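Local coordinates for biofilm-surface layer protein A (Bacillus subtilis, PDB 4BHU) that self-assembles into a water-repellent layer on the surface of biofilms and is needed for complex colony architecture, at residues Phe42-Pro45 with Thr49-Thr52; Thr63-Asn68 with Val73-Ala78. The protein carries 1 engineered substitution. One frame throughout, in Å; residues are numbered along the deposited sequence.

Contact 1 of 2, residues Phe42-Pro45 with Thr49-Thr52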
ATOM      1  N   PHE I  42      15.118 -33.136  11.227  1.00 26.76           N
ATOM      2  CA  PHE I  42      16.269 -33.873  11.729  1.00 27.98           C
ATOM      3  C   PHE I  42      15.793 -35.291  12.006  1.00 28.12           C
ATOM      4  O   PHE I  42      14.713 -35.476  12.554  1.00 27.41           O
ATOM      5  CB  PHE I  42      16.763 -33.279  13.048  1.00 25.92           C
ATOM      6  CG  PHE I  42      17.532 -32.004  12.909  1.00 31.62           C
ATOM      7  CD1 PHE I  42      16.875 -30.783  12.853  1.00 28.55           C
ATOM      8  CD2 PHE I  42      18.920 -32.023  12.864  1.00 31.65           C
ATOM      9  CE1 PHE I  42      17.590 -29.600  12.747  1.00 32.73           C
ATOM     10  CE2 PHE I  42      19.646 -30.848  12.757  1.00 32.00           C
ATOM     11  CZ  PHE I  42      18.979 -29.630  12.691  1.00 32.00           C
ATOM     12  N   THR I  43      16.598 -36.278  11.618  1.00 29.81           N
ATOM     13  CA  THR I  43      16.305 -37.693  11.880  1.00 30.84           C
ATOM     14  C   THR I  43      17.421 -38.269  12.760  1.00 29.39           C
ATOM     15  O   THR I  43      18.607 -38.202  12.425  1.00 31.18           O
ATOM     16  CB  THR I  43      16.201 -38.503  10.579  1.00 33.01           C
ATOM     17  OG1 THR I  43      15.171 -37.942   9.759  1.00 30.46           O
ATOM     18  CG2 THR I  43      15.858 -39.995  10.873  1.00 36.75           C
ATOM     19  N   LEU I  44      17.033 -38.794  13.910  1.00 27.82           N
ATOM     20  CA  LEU I  44      17.999 -39.333  14.859  1.00 31.93           C
ATOM     21  C   LEU I  44      18.034 -40.854  14.706  1.00 33.53           C
ATOM     22  O   LEU I  44      17.010 -41.469  14.404  1.00 30.65           O
ATOM     23  CB  LEU I  44      17.607 -38.952  16.288  1.00 31.43           C
ATOM     24  CG  LEU I  44      17.310 -37.474  16.563  1.00 36.44           C
ATOM     25  CD1 LEU I  44      17.011 -37.254  18.041  1.00 34.71           C
ATOM     26  CD2 LEU I  44      18.445 -36.589  16.121  1.00 30.50           C
ATOM     27  N   PRO I  45      19.209 -41.463  14.911  1.00 35.38           N
ATOM     28  CA  PRO I  45      19.269 -42.925  14.788  1.00 35.64           C
ATOM     29  C   PRO I  45      18.810 -43.605  16.076  1.00 34.78           C
ATOM     30  O   PRO I  45      18.763 -42.955  17.136  1.00 28.56           O
ATOM     31  CB  PRO I  45      20.747 -43.178  14.482  1.00 33.10           C
ATOM     32  CG  PRO I  45      21.465 -42.054  15.176  1.00 36.03           C
ATOM     33  CD  PRO I  45      20.529 -40.872  15.194  1.00 33.28           C
ATOM     34  N   THR I  49      17.080 -39.836  21.112  1.00 32.73           N
ATOM     35  CA  THR I  49      15.731 -39.292  21.036  1.00 32.96           C
ATOM     36  C   THR I  49      15.734 -37.869  21.518  1.00 32.61           C
ATOM     37  O   THR I  49      16.598 -37.480  22.304  1.00 34.47           O
ATOM     38  CB  THR I  49      14.739 -40.051  21.952  1.00 37.67           C
ATOM     39  OG1 THR I  49      15.233 -40.011  23.293  1.00 34.60           O
ATOM     40  CG2 THR I  49      14.572 -41.503  21.511  1.00 33.95           C
ATOM     41  N   ALA I  50      14.737 -37.102  21.073  1.00 33.95           N
ATOM     42  CA  ALA I  50      14.591 -35.716  21.484  1.00 32.86           C
ATOM     43  C   ALA I  50      13.367 -35.596  22.350  1.00 29.95           C
ATOM     44  O   ALA I  50      12.404 -36.358  22.189  1.00 30.36           O
ATOM     45  CB  ALA I  50      14.475 -34.772  20.248  1.00 35.48           C
ATOM     46  N   ASN I  51      13.407 -34.625  23.257  1.00 31.40           N
ATOM     47  CA  ASN I  51      12.263 -34.277  24.080  1.00 34.45           C
ATOM     48  C   ASN I  51      12.263 -32.771  24.270  1.00 36.90           C
ATOM     49  O   ASN I  51      13.140 -32.079  23.743  1.00 36.09           O
ATOM     50  CB  ASN I  51      12.299 -35.023  25.422  1.00 37.12           C
ATOM     51  CG  ASN I  51      13.520 -34.686  26.260  1.00 36.39           C
ATOM     52  OD1 ASN I  51      13.902 -33.523  26.408  1.00 35.58           O
ATOM     53  ND2 ASN I  51      14.133 -35.715  26.832  1.00 45.39           N
ATOM     54  N   THR I  52      11.285 -32.265  25.013  1.00 34.85           N
ATOM     55  CA  THR I  52      11.066 -30.825  25.142  1.00 38.06           C
ATOM     56  C   THR I  52      12.079 -30.119  26.039  1.00 35.85           C
ATOM     57  O   THR I  52      11.968 -28.916  26.243  1.00 40.15           O
ATOM     58  CB  THR I  52       9.662 -30.536  25.674  1.00 38.03           C
ATOM     59  OG1 THR I  52       9.487 -31.213  26.923  1.00 42.36           O
ATOM     60  CG2 THR I  52       8.614 -31.026  24.691  1.00 39.59           C
TER
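T49 O accepts a hydrogen bond from K94 NZ, and a methyl of L44 lies against the flat face of the same peptide group, which joins T49 to A50. L44 CD1 is 3.8 Å from T49 C. L44 CD1 is also 3.8 Å from A50 N. It lies over the face of the peptide, displaced a little from the C-N bond, away from the oxygen. The second touch of this methyl is with a side chain: L44 CD1 is 4.2 Å from A50 CB. Both are apolar, and the bond to CB in each residue leads toward the other segment.

The torsions of L44 explain the reach. CG stands anti to the carbonyl carbon (chi1 -51°). CD1 then continues the chain away from CA (chi2 -177°), so this branch alone bridges the gap, and CD2 stays behind. T49 contributes only main chain to the meeting, since its CB points away. The backbones stay well apart, 6.6 Å between L44 CA and T49 CA, and do not pair as strands.

Residues G70 and K71 of the same chain lie between them: L44 has a backbone hydrogen bond with K71, A50 one with G70. The side chain of L44 also touches L27, L91 and F104, and A50 shares L91. L44 follows directly on strand 39-43, and T49-T52 belongs to the loop that leaves it. The contact brings this loop back beside the end of the strand, with L44 and A50 buried in the immunoglobulin-like beta sandwich of the BslA domain, most of this fragment of a longer protein.

Contact 2 of 2, residues Thr63-Asn68 with Val73-Ala78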
ATOM      1  N   THR I  63       6.090 -30.112  21.684  1.00 36.08           N
ATOM      2  CA  THR I  63       5.648 -31.485  21.512  1.00 34.05           C
ATOM      3  C   THR I  63       5.289 -31.798  20.052  1.00 34.63           C
ATOM      4  O   THR I  63       5.607 -32.873  19.545  1.00 36.65           O
ATOM      5  CB  THR I  63       4.446 -31.799  22.443  1.00 40.48           C
ATOM      6  OG1 THR I  63       4.808 -31.521  23.802  1.00 49.57           O
ATOM      7  CG2 THR I  63       4.053 -33.269  22.337  1.00 45.92           C
ATOM      8  N   THR I  64       4.644 -30.857  19.367  1.00 33.90           N
ATOM      9  CA  THR I  64       4.232 -31.070  17.977  1.00 36.51           C
ATOM     10  C   THR I  64       5.430 -31.138  17.040  1.00 31.08           C
ATOM     11  O   THR I  64       5.309 -31.531  15.888  1.00 32.65           O
ATOM     12  CB  THR I  64       3.331 -29.934  17.485  1.00 39.42           C
ATOM     13  OG1 THR I  64       4.029 -28.692  17.638  1.00 38.66           O
ATOM     14  CG2 THR I  64       2.041 -29.895  18.283  1.00 39.11           C
ATOM     15  N   GLN I  65       6.587 -30.721  17.528  1.00 31.93           N
ATOM     16  CA  GLN I  65       7.806 -30.760  16.731  1.00 27.15           C
ATOM     17  C   GLN I  65       8.560 -32.073  16.837  1.00 31.68           C
ATOM     18  O   GLN I  65       9.524 -32.308  16.101  1.00 27.94           O
ATOM     19  CB  GLN I  65       8.740 -29.621  17.145  1.00 30.41           C
ATOM     20  CG  GLN I  65       8.200 -28.250  16.795  1.00 32.36           C
ATOM     21  CD  GLN I  65       9.078 -27.104  17.306  1.00 36.07           C
ATOM     22  OE1 GLN I  65       9.846 -27.265  18.250  1.00 32.56           O
ATOM     23  NE2 GLN I  65       8.946 -25.936  16.684  1.00 39.24           N
ATOM     24  N   ILE I  66       8.130 -32.932  17.749  1.00 30.07           N
ATOM     25  CA  ILE I  66       8.811 -34.201  17.967  1.00 31.94           C
ATOM     26  C   ILE I  66       7.864 -35.351  17.633  1.00 32.51           C
ATOM     27  O   ILE I  66       6.743 -35.403  18.142  1.00 33.58           O
ATOM     28  CB  ILE I  66       9.255 -34.345  19.434  1.00 31.23           C
ATOM     29  CG1 ILE I  66      10.184 -33.197  19.817  1.00 28.85           C
ATOM     30  CG2 ILE I  66       9.974 -35.682  19.639  1.00 32.34           C
ATOM     31  CD1 ILE I  66      10.393 -33.048  21.298  1.00 35.63           C
ATOM     32  N   LEU I  67       8.301 -36.267  16.780  1.00 30.25           N
ATOM     33  CA  LEU I  67       7.484 -37.446  16.510  1.00 39.86           C
ATOM     34  C   LEU I  67       8.330 -38.684  16.198  1.00 38.25           C
ATOM     35  O   LEU I  67       9.550 -38.670  16.349  1.00 29.94           O
ATOM     36  CB  LEU I  67       6.527 -37.150  15.360  1.00 41.79           C
ATOM     37  CG  LEU I  67       7.225 -36.631  14.114  1.00 43.72           C
ATOM     38  CD1 LEU I  67       6.675 -37.371  12.903  1.00 49.33           C
ATOM     39  CD2 LEU I  67       7.046 -35.105  13.980  1.00 44.16           C
ATOM     40  N   ASN I  68       7.680 -39.759  15.753  1.00 37.32           N
ATOM     41  CA  ASN I  68       8.415 -40.969  15.399  1.00 36.65           C
ATOM     42  C   ASN I  68       9.199 -41.462  16.623  1.00 37.91           C
ATOM     43  O   ASN I  68      10.378 -41.819  16.538  1.00 32.26           O
ATOM     44  CB  ASN I  68       9.347 -40.688  14.221  1.00 36.07           C
ATOM     45  CG  ASN I  68      10.036 -41.932  13.710  1.00 43.63           C
ATOM     46  OD1 ASN I  68       9.578 -43.059  13.943  1.00 47.93           O
ATOM     47  ND2 ASN I  68      11.154 -41.737  13.017  1.00 40.05           N
ATOM     48  N   VAL I  73      12.624 -34.624  14.423  1.00 30.25           N
ATOM     49  CA  VAL I  73      12.344 -33.269  14.870  1.00 26.21           C
ATOM     50  C   VAL I  73      12.050 -32.440  13.631  1.00 28.20           C
ATOM     51  O   VAL I  73      12.875 -32.363  12.719  1.00 27.82           O
ATOM     52  CB  VAL I  73      13.522 -32.676  15.666  1.00 30.16           C
ATOM     53  CG1 VAL I  73      13.205 -31.254  16.077  1.00 31.17           C
ATOM     54  CG2 VAL I  73      13.819 -33.539  16.908  1.00 28.56           C
ATOM     55  N   ARG I  74      10.862 -31.841  13.619  1.00 28.45           N
ATOM     56  CA  ARG I  74      10.308 -31.158  12.454  1.00 28.39           C
ATOM     57  C   ARG I  74       9.896 -29.733  12.803  1.00 35.34           C
ATOM     58  O   ARG I  74       9.100 -29.514  13.731  1.00 33.23           O
ATOM     59  CB  ARG I  74       9.065 -31.896  12.017  1.00 35.19           C
ATOM     60  CG  ARG I  74       8.986 -32.215  10.572  1.00 41.94           C
ATOM     61  CD  ARG I  74       7.823 -33.156  10.356  1.00 41.16           C
ATOM     62  NE  ARG I  74       8.258 -34.415   9.771  1.00 42.81           N
ATOM     63  CZ  ARG I  74       7.444 -35.426   9.508  1.00 45.40           C
ATOM     64  NH1 ARG I  74       6.156 -35.318   9.790  1.00 41.58           N
ATOM     65  NH2 ARG I  74       7.919 -36.542   8.971  1.00 52.09           N
ATOM     66  N   VAL I  75      10.437 -28.772  12.057  1.00 28.44           N
ATOM     67  CA  VAL I  75      10.093 -27.367  12.233  1.00 30.22           C
ATOM     68  C   VAL I  75       9.717 -26.747  10.899  1.00 26.44           C
ATOM     69  O   VAL I  75      10.596 -26.452  10.075  1.00 27.00           O
ATOM     70  CB  VAL I  75      11.244 -26.581  12.825  1.00 31.23           C
ATOM     71  CG1 VAL I  75      10.791 -25.158  13.111  1.00 33.47           C
ATOM     72  CG2 VAL I  75      11.732 -27.250  14.113  1.00 36.67           C
ATOM     73  N   PRO I  76       8.410 -26.602  10.664  1.00 32.59           N
ATOM     74  CA  PRO I  76       7.960 -25.973   9.432  1.00 28.82           C
ATOM     75  C   PRO I  76       8.454 -24.536   9.456  1.00 30.68           C
ATOM     76  O   PRO I  76       8.451 -23.886  10.515  1.00 27.70           O
ATOM     77  CB  PRO I  76       6.426 -26.083   9.519  1.00 33.91           C
ATOM     78  CG  PRO I  76       6.188 -27.271  10.418  1.00 31.91           C
ATOM     79  CD  PRO I  76       7.273 -27.142  11.446  1.00 33.76           C
ATOM     80  N   LEU I  77       8.930 -24.079   8.301  1.00 29.34           N
ATOM     81  CA  LEU I  77       9.667 -22.833   8.212  1.00 28.98           C
ATOM     82  C   LEU I  77       8.695 -21.654   8.060  1.00 27.54           C
ATOM     83  O   LEU I  77       8.402 -21.199   6.951  1.00 30.12           O
ATOM     84  CB  LEU I  77      10.679 -22.888   7.046  1.00 26.48           C
ATOM     85  CG  LEU I  77      12.182 -23.142   7.238  1.00 35.21           C
ATOM     86  CD1 LEU I  77      12.663 -23.503   8.649  1.00 31.34           C
ATOM     87  CD2 LEU I  77      12.668 -24.178   6.228  1.00 33.53           C
ATOM     88  N   ALA I  78       8.186 -21.179   9.190  1.00 25.62           N
ATOM     89  CA  ALA I  78       7.503 -19.887   9.246  1.00 26.06           C
ATOM     90  C   ALA I  78       8.436 -18.742   8.822  1.00 23.18           C
ATOM     91  O   ALA I  78       9.664 -18.865   8.831  1.00 21.80           O
ATOM     92  CB  ALA I  78       6.967 -19.625  10.668  1.00 27.50           C
TER
HETATM   93  O   HOH W   1       5.987 -30.113  13.397  1.00 31.40           O
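Q65 and R74 meet at the open end of a beta hairpin formed by strands 66-67 and 72-76, where T64, just before, is linked to R74 through one water. The water donates to T64 O (2.9 Å) and, at longer range, to R74 O. Q65 comes next, at the end of a short 3-10 turn, and makes the direct bond. Its carbonyl oxygen accepts R74 N at 2.9 Å, nearly straight at 165° and in the carbonyl plane. The same oxygen takes a CA-H...O contact from V73 CA at 3.2 Å. The Q65 side chain runs on extended past R74 O, with CB and CG both near it. Its amide ends at V75, NE2 4.0 Å from CG2, while OE1 accepts a bond from R62 N. I66 pairs with V73 as an antiparallel non-hydrogen-bonded pair, their side chains on one face of the sheet. L67 lies on the other side, with R74, whose NE is held by a salt bridge to E41. With CG between its backbone N and carbonyl carbon (chi1 54°), L67 crosses R74 at about a right angle. L67 CD1 rests over one guanidinium face, off the centre of the group, 3.8 Å from R74 NH1.

Overall arrangement
Contact 1 is core and contact 2 is nearer the surface, their centres about 10 Å apart. They meet on the five-stranded sheet, where strands 39-43 and 72-76 are neighbours. F42 N probably makes a hydrogen bond to V73 O, 2.8 Å. A50 CB also packs on V73 CG2 at 3.6 Å, and I66 packs against A50 and N51. The chemistry follows the place. Contact 1 relies on van der Waals packing of one leucine methyl on a peptide group and an alanine. Contact 2, at a hairpin on one edge of the five-stranded sheet, uses a backbone bond, a water and an arginine, and another chain packs on T64 and R74.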